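Local atomic coordinates of AxyAgu115A (Amphibacillus xylanus NBRC 15112, PDB entry 6NPS), a protein that probably hydrolyses glucuronoxylan as a family GH115 alpha-glucuronidase, cutting glucuronic acid side groups from the hemicellulose in coordination with alpha-arabinofuranosidases. Residues A[171-176]-A[449-454]; A[445-450]-A[462-467]; A[176-181]-A[214-219]. The protein carries 3 engineered substitutions. All blocks are in the same frame, centred on the assembly; numbering follows the deposited sequence.

Contact 1 of 3, residues A[171-176]-A[449-454]; sequences RGFFIN and VNVGDI
Phe173 and Phe174 point to opposite faces of the sheet, and each has a counterpart on strand 446-450: Phe173 shares its face with Val449, Phe174 with Asn450. The latter pair lies side by side and points the same way, CG being anti to the backbone N in both residues. Ring and amide planes are turned 55° apart, and Phe174 CD2 is 3.7 Å from Asn450 ND2; CB of Asn176 rests over one face of this ring, toward its rim. Phe173 has its CG in the crowded position between backbone N and carbonyl carbon. From there its CD1 meets Val451 CG2 at 3.8 Å, while the ring crosses Ile454 at about a right angle. Ile175 CG1 sits in plane at the edge of the Phe173 ring and also touches Ile454 CD1 at 3.7 Å, so three apolar side chains close round the aromatic group.

The backbone bonds fix this register as parallel. Val449 N reaches a lone pair of Gly172 O at 3.1 Å, whereas Phe174 N approaches Val449 O from above the carbonyl plane at 3.0 Å. Val451 N to Phe174 O is the straightest, 171° at the hydrogen, and Asn176 N to Gly452 O continues the pairing. Asn450 OD1 accepts Gly452 N at 2.9 Å, an Asx turn, while its ND2 donates to Tyr408 OH. Gly452, with a positive phi of 56°, takes the second position of a type II' turn from Val451 to Ile454.

Helices 195-207 and 458-469 cover the Phe173 face. Strands 170-174 and 446-450 are the first and last of eight parallel strands, and their pairing is the seam that closes a TIM barrel.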
# COMPACT_ATOMS: atom_id res chain seq x y z
N ARG A 171 42.92 19.69 14.92
CA ARG A 171 42.42 18.93 13.75
C ARG A 171 42.28 17.48 14.17
O ARG A 171 43.28 16.86 14.58
CB ARG A 171 43.38 19.01 12.54
CG ARG A 171 43.89 20.40 12.09
CD ARG A 171 45.09 20.30 11.09
NE ARG A 171 46.21 19.52 11.63
CZ ARG A 171 47.04 19.95 12.58
NH1 ARG A 171 46.90 21.19 13.09
NH2 ARG A 171 48.03 19.16 12.99
N GLY A 172 41.08 16.91 14.09
CA GLY A 172 40.99 15.50 14.45
C GLY A 172 39.60 14.92 14.28
O GLY A 172 38.78 15.41 13.50
N PHE A 173 39.35 13.86 15.06
CA PHE A 173 38.11 13.14 14.95
C PHE A 173 37.65 12.60 16.31
O PHE A 173 38.37 12.60 17.31
CB PHE A 173 38.23 12.02 13.90
CG PHE A 173 39.31 10.97 14.20
CD1 PHE A 173 39.06 9.90 15.10
CD2 PHE A 173 40.55 11.02 13.57
CE1 PHE A 173 40.03 8.93 15.37
CE2 PHE A 173 41.54 10.04 13.81
CZ PHE A 173 41.28 8.98 14.72
N PHE A 174 36.42 12.10 16.28
CA PHE A 174 35.65 11.63 17.43
C PHE A 174 35.23 10.20 17.10
O PHE A 174 34.52 9.98 16.11
CB PHE A 174 34.41 12.53 17.60
CG PHE A 174 33.42 12.08 18.65
CD1 PHE A 174 33.82 11.34 19.76
CD2 PHE A 174 32.08 12.48 18.53
CE1 PHE A 174 32.89 10.96 20.72
CE2 PHE A 174 31.15 12.11 19.50
CZ PHE A 174 31.56 11.35 20.60
N ILE A 175 35.75 9.24 17.86
CA ILE A 175 35.24 7.88 17.82
C ILE A 175 33.91 7.85 18.56
O ILE A 175 33.88 8.00 19.78
CB ILE A 175 36.24 6.91 18.45
CG1 ILE A 175 37.60 7.06 17.80
CG2 ILE A 175 35.70 5.45 18.42
CD1 ILE A 175 38.70 6.52 18.72
N ASN A 176 32.80 7.63 17.85
CA ASN A 176 31.48 7.72 18.48
C ASN A 176 30.59 6.60 17.95
O ASN A 176 31.01 5.79 17.11
CB ASN A 176 30.83 9.09 18.22
CG ASN A 176 29.54 9.31 19.05
OD1 ASN A 176 28.58 9.92 18.56
ND2 ASN A 176 29.52 8.82 20.29
N VAL A 449 35.68 15.82 13.31
CA VAL A 449 34.59 15.12 12.61
C VAL A 449 34.23 13.86 13.38
O VAL A 449 35.09 13.12 13.84
CB VAL A 449 34.94 14.83 11.13
CG1 VAL A 449 36.33 14.10 10.99
CG2 VAL A 449 33.83 13.98 10.45
N ASN A 450 32.92 13.61 13.51
CA ASN A 450 32.44 12.35 14.04
C ASN A 450 32.58 11.25 12.99
O ASN A 450 31.93 11.30 11.94
CB ASN A 450 30.96 12.49 14.46
CG ASN A 450 30.41 11.26 15.16
OD1 ASN A 450 30.82 10.11 14.92
ND2 ASN A 450 29.46 11.50 16.07
N VAL A 451 33.42 10.24 13.28
CA VAL A 451 33.69 9.18 12.30
C VAL A 451 33.13 7.85 12.75
O VAL A 451 33.53 6.82 12.22
CB VAL A 451 35.19 9.02 12.00
CG1 VAL A 451 35.77 10.20 11.24
CG2 VAL A 451 35.95 8.71 13.32
N GLY A 452 32.21 7.84 13.73
CA GLY A 452 31.66 6.57 14.17
C GLY A 452 32.72 5.57 14.61
O GLY A 452 33.57 5.90 15.45
N ASP A 453 32.71 4.37 14.02
CA ASP A 453 33.68 3.33 14.33
C ASP A 453 34.90 3.40 13.43
O ASP A 453 35.64 2.42 13.37
CB ASP A 453 33.04 1.96 14.14
CG ASP A 453 31.76 1.82 14.94
OD1 ASP A 453 30.69 2.17 14.40
OD2 ASP A 453 31.82 1.39 16.11
N ILE A 454 35.10 4.52 12.73
CA ILE A 454 36.25 4.82 11.88
C ILE A 454 36.26 4.02 10.59
O ILE A 454 36.46 4.57 9.50
CB ILE A 454 37.59 4.63 12.61
CG1 ILE A 454 37.61 5.39 13.95
CG2 ILE A 454 38.72 5.09 11.67
CD1 ILE A 454 38.75 5.00 14.89

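Contact 2 of 3, residues A[445-450]-A[462-467]; sequences DLWIVN and SFFLDL
Strand 446-450 and the 462-467 part of helix 458-469 run antiparallel, at 178° between their directions and with axes 9.7 Å apart at closest approach. One contact is of the CH-pi kind: Val449 CG1 lies 3.8 Å from the centroid of the Phe464 ring and 25° off its normal, over one face, displaced toward the rim on the CD1 side. Val449 and Phe464 slide past each other in opposite directions, so the isopropyl group is laid along the ring instead of meeting it tip first. Phe464 has CG anti to the backbone N, which carries its ring across to the strand although its CB does not point there directly.

The aromatic contact occupies the other face. Trp447 CE3 stands over the rim of the Phe464 ring; the six-membered ring of Trp447 and the Phe464 ring are 5.5 Å apart at their centroids, with planes at 46°, an oblique pairing. Phe464 is thus clasped between Trp447 and Val449, two residues whose side chains leave the same face of the strand, and its CZ also approaches the strand backbone, 3.9 Å from Ile448 C.

Apolar contacts between aliphatic and aromatic carbons complete the set. Trp447 CB touches Phe464 CZ at 3.8 Å, and at the far end of the indole Leu467 CG comes to the ring edge, in plane, 3.7 Å from Trp447 CZ3. Met435 of helix 428-440 touches both Trp447 and Phe464.

No hydrogen bond joins the two segments, and Trp447 NE1 is satisfied by Val443 O, just before the strand. Every touching residue is buried, so what these two segments contribute to each other is dispersion and the exclusion of water, with no polar bond between them to fix direction.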
# COMPACT_ATOMS: atom_id res chain seq x y z
N ASP A 445 40.04 27.61 14.02
CA ASP A 445 40.86 27.18 15.15
C ASP A 445 40.72 25.70 15.47
O ASP A 445 41.69 25.07 15.89
CB ASP A 445 40.52 28.01 16.37
CG ASP A 445 41.21 29.38 16.33
OD1 ASP A 445 40.83 30.22 15.47
OD2 ASP A 445 42.14 29.59 17.13
N LEU A 446 39.55 25.11 15.25
CA LEU A 446 39.39 23.71 15.61
C LEU A 446 38.43 23.07 14.63
O LEU A 446 37.36 23.62 14.37
CB LEU A 446 38.87 23.61 17.06
CG LEU A 446 38.72 22.20 17.64
CD1 LEU A 446 38.87 22.23 19.19
CD2 LEU A 446 37.35 21.67 17.31
N TRP A 447 38.79 21.89 14.12
CA TRP A 447 37.91 21.12 13.24
C TRP A 447 37.91 19.69 13.75
O TRP A 447 38.97 19.06 13.81
CB TRP A 447 38.38 21.08 11.77
CG TRP A 447 38.14 22.26 10.89
CD1 TRP A 447 37.77 23.54 11.26
CD2 TRP A 447 38.31 22.29 9.46
NE1 TRP A 447 37.68 24.34 10.14
CE2 TRP A 447 38.02 23.60 9.03
CE3 TRP A 447 38.69 21.33 8.51
CZ2 TRP A 447 38.09 23.97 7.69
CZ3 TRP A 447 38.75 21.71 7.16
CH2 TRP A 447 38.47 23.03 6.78
N ILE A 448 36.73 19.15 14.05
CA ILE A 448 36.69 17.74 14.44
C ILE A 448 35.50 17.07 13.74
O ILE A 448 34.45 17.68 13.56
CB ILE A 448 36.62 17.64 15.98
CG1 ILE A 448 36.62 16.16 16.42
CG2 ILE A 448 35.40 18.44 16.53
CD1 ILE A 448 37.07 15.93 17.89
N VAL A 449 35.68 15.82 13.31
CA VAL A 449 34.59 15.12 12.61
C VAL A 449 34.23 13.86 13.38
O VAL A 449 35.09 13.12 13.84
CB VAL A 449 34.94 14.83 11.13
CG1 VAL A 449 36.33 14.10 10.99
CG2 VAL A 449 33.83 13.98 10.45
N ASN A 450 32.92 13.61 13.51
CA ASN A 450 32.44 12.35 14.04
C ASN A 450 32.58 11.25 12.99
O ASN A 450 31.93 11.30 11.94
CB ASN A 450 30.96 12.49 14.46
CG ASN A 450 30.41 11.26 15.16
OD1 ASN A 450 30.82 10.11 14.92
ND2 ASN A 450 29.46 11.50 16.07
N SER A 462 40.74 11.14 5.57
CA SER A 462 42.01 11.62 5.01
C SER A 462 41.81 13.00 4.39
O SER A 462 42.62 13.91 4.59
CB SER A 462 42.53 10.60 3.97
OG SER A 462 42.91 9.34 4.53
N PHE A 463 40.71 13.17 3.64
CA PHE A 463 40.44 14.44 2.97
C PHE A 463 40.21 15.56 3.99
O PHE A 463 40.74 16.67 3.84
CB PHE A 463 39.20 14.28 2.05
CG PHE A 463 38.84 15.58 1.37
CD1 PHE A 463 39.71 16.13 0.45
CD2 PHE A 463 37.70 16.29 1.73
CE1 PHE A 463 39.46 17.36 -0.14
CE2 PHE A 463 37.41 17.53 1.12
CZ PHE A 463 38.30 18.05 0.19
N PHE A 464 39.37 15.29 4.99
CA PHE A 464 39.03 16.28 6.01
C PHE A 464 40.28 16.78 6.72
O PHE A 464 40.49 18.00 6.85
CB PHE A 464 38.06 15.62 7.01
CG PHE A 464 37.52 16.56 8.08
CD1 PHE A 464 38.13 16.62 9.32
CD2 PHE A 464 36.36 17.29 7.87
CE1 PHE A 464 37.64 17.46 10.35
CE2 PHE A 464 35.84 18.14 8.85
CZ PHE A 464 36.48 18.21 10.12
N LEU A 465 41.17 15.86 7.10
CA LEU A 465 42.40 16.24 7.78
C LEU A 465 43.47 16.80 6.83
O LEU A 465 44.34 17.57 7.27
CB LEU A 465 42.93 15.03 8.57
CG LEU A 465 42.01 14.64 9.75
CD1 LEU A 465 42.53 13.43 10.50
CD2 LEU A 465 41.84 15.80 10.74
N ASP A 466 43.43 16.44 5.54
CA ASP A 466 44.37 17.06 4.60
C ASP A 466 43.95 18.48 4.31
O ASP A 466 44.79 19.37 4.17
CB ASP A 466 44.43 16.27 3.28
CG ASP A 466 45.59 15.28 3.23
OD1 ASP A 466 46.68 15.65 3.72
OD2 ASP A 466 45.40 14.14 2.72
N LEU A 467 42.64 18.70 4.21
CA LEU A 467 42.06 20.03 4.07
C LEU A 467 42.37 20.90 5.28
O LEU A 467 42.77 22.07 5.13
CB LEU A 467 40.54 19.89 3.87
CG LEU A 467 39.77 21.18 3.60
CD1 LEU A 467 40.35 21.85 2.35
CD2 LEU A 467 38.28 20.86 3.44

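Contact 3 of 3, residues A[176-181]-A[214-219]; sequences NDEWPA and WPAMWS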
# COMPACT_ATOMS: atom_id res chain seq x y z
N ASN A 176 32.80 7.63 17.85
CA ASN A 176 31.48 7.72 18.48
C ASN A 176 30.59 6.60 17.95
O ASN A 176 31.01 5.79 17.11
CB ASN A 176 30.83 9.09 18.22
CG ASN A 176 29.54 9.31 19.05
OD1 ASN A 176 28.58 9.92 18.56
ND2 ASN A 176 29.52 8.82 20.29
N ASP A 177 29.36 6.53 18.45
CA ASP A 177 28.39 5.55 17.97
C ASP A 177 29.03 4.17 17.90
O ASP A 177 28.89 3.43 16.92
CB ASP A 177 27.83 5.99 16.61
CG ASP A 177 27.63 7.50 16.50
OD1 ASP A 177 26.87 8.06 17.31
OD2 ASP A 177 28.24 8.15 15.61
N GLU A 178 29.78 3.83 18.95
CA GLU A 178 30.78 2.78 18.82
C GLU A 178 30.26 1.39 19.18
O GLU A 178 31.02 0.42 19.12
CB GLU A 178 32.05 3.13 19.63
CG GLU A 178 31.90 3.09 21.17
CD GLU A 178 31.63 4.48 21.75
OE1 GLU A 178 31.21 5.39 20.98
OE2 GLU A 178 31.80 4.66 22.96
N TRP A 179 28.96 1.27 19.51
CA TRP A 179 28.39 -0.04 19.73
C TRP A 179 27.33 -0.30 18.67
O TRP A 179 26.59 0.61 18.32
CB TRP A 179 27.77 -0.17 21.13
CG TRP A 179 28.82 -0.34 22.21
CD1 TRP A 179 29.34 0.65 23.01
CD2 TRP A 179 29.51 -1.56 22.59
NE1 TRP A 179 30.29 0.12 23.86
CE2 TRP A 179 30.42 -1.22 23.62
CE3 TRP A 179 29.44 -2.89 22.15
CZ2 TRP A 179 31.25 -2.18 24.22
CZ3 TRP A 179 30.27 -3.83 22.75
CH2 TRP A 179 31.16 -3.47 23.77
N PRO A 180 27.24 -1.54 18.14
CA PRO A 180 28.00 -2.72 18.57
C PRO A 180 29.37 -2.91 17.89
O PRO A 180 30.20 -3.69 18.38
CB PRO A 180 27.06 -3.87 18.19
CG PRO A 180 26.41 -3.37 16.91
CD PRO A 180 26.30 -1.86 17.05
N ALA A 181 29.61 -2.21 16.78
CA ALA A 181 30.80 -2.45 15.97
C ALA A 181 32.12 -2.30 16.74
O ALA A 181 32.78 -3.31 17.03
CB ALA A 181 30.79 -1.52 14.76
N TRP A 214 38.58 13.15 20.27
CA TRP A 214 37.58 12.78 21.25
C TRP A 214 37.50 11.26 21.29
O TRP A 214 37.19 10.63 20.25
CB TRP A 214 36.20 13.35 20.93
CG TRP A 214 36.02 14.86 20.97
CD1 TRP A 214 36.96 15.82 21.31
CD2 TRP A 214 34.83 15.57 20.62
NE1 TRP A 214 36.40 17.07 21.17
CE2 TRP A 214 35.10 16.95 20.75
CE3 TRP A 214 33.55 15.16 20.17
CZ2 TRP A 214 34.15 17.93 20.45
CZ3 TRP A 214 32.61 16.14 19.86
CH2 TRP A 214 32.92 17.51 20.00
N PRO A 215 37.76 10.64 22.42
CA PRO A 215 37.78 9.18 22.49
C PRO A 215 36.39 8.59 22.62
O PRO A 215 35.38 9.29 22.78
CB PRO A 215 38.60 8.90 23.74
CG PRO A 215 38.23 10.05 24.64
CD PRO A 215 38.05 11.26 23.73
N ALA A 216 36.34 7.27 22.52
CA ALA A 216 35.09 6.56 22.75
C ALA A 216 34.61 6.80 24.19
O ALA A 216 35.42 6.89 25.12
CB ALA A 216 35.26 5.07 22.48
N MET A 217 33.30 6.95 24.34
CA MET A 217 32.73 7.40 25.59
C MET A 217 31.39 6.76 25.92
O MET A 217 30.83 7.09 26.97
CB MET A 217 32.54 8.93 25.57
CG MET A 217 31.83 9.39 24.31
SD MET A 217 30.05 9.73 24.36
CE MET A 217 30.11 11.52 24.51
N TRP A 218 30.86 5.85 25.10
CA TRP A 218 29.53 5.32 25.42
C TRP A 218 29.57 4.31 26.56
O TRP A 218 28.83 4.45 27.54
CB TRP A 218 28.86 4.72 24.18
CG TRP A 218 28.08 5.76 23.45
CD1 TRP A 218 28.08 7.11 23.71
CD2 TRP A 218 27.19 5.57 22.35
NE1 TRP A 218 27.26 7.76 22.84
CE2 TRP A 218 26.69 6.85 21.99
CE3 TRP A 218 26.76 4.45 21.62
CZ2 TRP A 218 25.79 7.03 20.94
CZ3 TRP A 218 25.87 4.64 20.58
CH2 TRP A 218 25.39 5.92 20.25
N SER A 219 30.38 3.26 26.43
CA SER A 219 30.58 2.28 27.50
C SER A 219 32.07 2.14 27.82
O SER A 219 32.62 1.04 27.97
CB SER A 219 29.98 0.93 27.15
OG SER A 219 30.92 0.15 26.43
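The indole of Trp218 presents one face to loop residues 176-178, and all three line up over it. The side-chain amide of Asn176 stands near the pyrrole part, its plane steeply inclined to the ring. Asp177 CA lies over the six-membered part, 3.9 Å from its centroid and 20° off the normal, a CH-pi contact. Glu178 OE1 is 3.9 Å above the indole plane, toward the rim, with its carboxylate tilted 30° against it; His414 also meets this indole. Trp179, by contrast, is engaged at its edge: near its plane lie Trp218 CB and Ser219 OG, the latter 2.6 Å from Trp179 NE1 in a hydrogen bond that is short but weak because it is bent.

Glu178 ties the loops together. With CG in the crowded position between backbone N and carbonyl carbon and a bend at chi2, its carboxylate reaches the backbone of 217-218. OE2 accepts Trp218 N at 2.6 Å and 162° on its syn lone pair, and takes a second, weak bond from Met217 N at 3.1 Å. Ala216 CB packs against the same oxygen at 3.5 Å.

An alanine at Trp218 would keep the backbone N-H for Glu178 but would probably leave Asp177 CA and the Asn176 amide without the flat surface they rest on, loosening the loop.

These loops follow the first two barrel strands, at the end where TIM-barrel enzymes keep their active sites, and a glycerol lies beside Asn176. The two N-H groups on one oxygen are consistent with an ionised Glu178, whereas the closeness of the Asp177 and Asp412 carboxylates would probably raise the pKa of one of them, though Asp177 is poorly ordered. Ser219 N is covered by the contact and has no partner in the model, probably a small polar cost.

How the contacts relate
All three contacts belong to one eight-stranded parallel barrel. Contact 1 and contact 2 have centres about 10 Å apart and share Val449 and Asn450 of strand 446-450: one joins it laterally to strand 170-174, the other backs it with helix 458-469. Contact 3, by centres about 10 Å from contact 1 but about 19 Å from contact 2, shares Asn176 with contact 1. Along the chain, contact 3 starts at the end of contact 1's first segment and closes before its second; contact 2 opens on strand 446-450, overlapping that second segment, and ends in the following helix. Together they lead from helical shell across barrel seam to the loops at the C-terminal mouth.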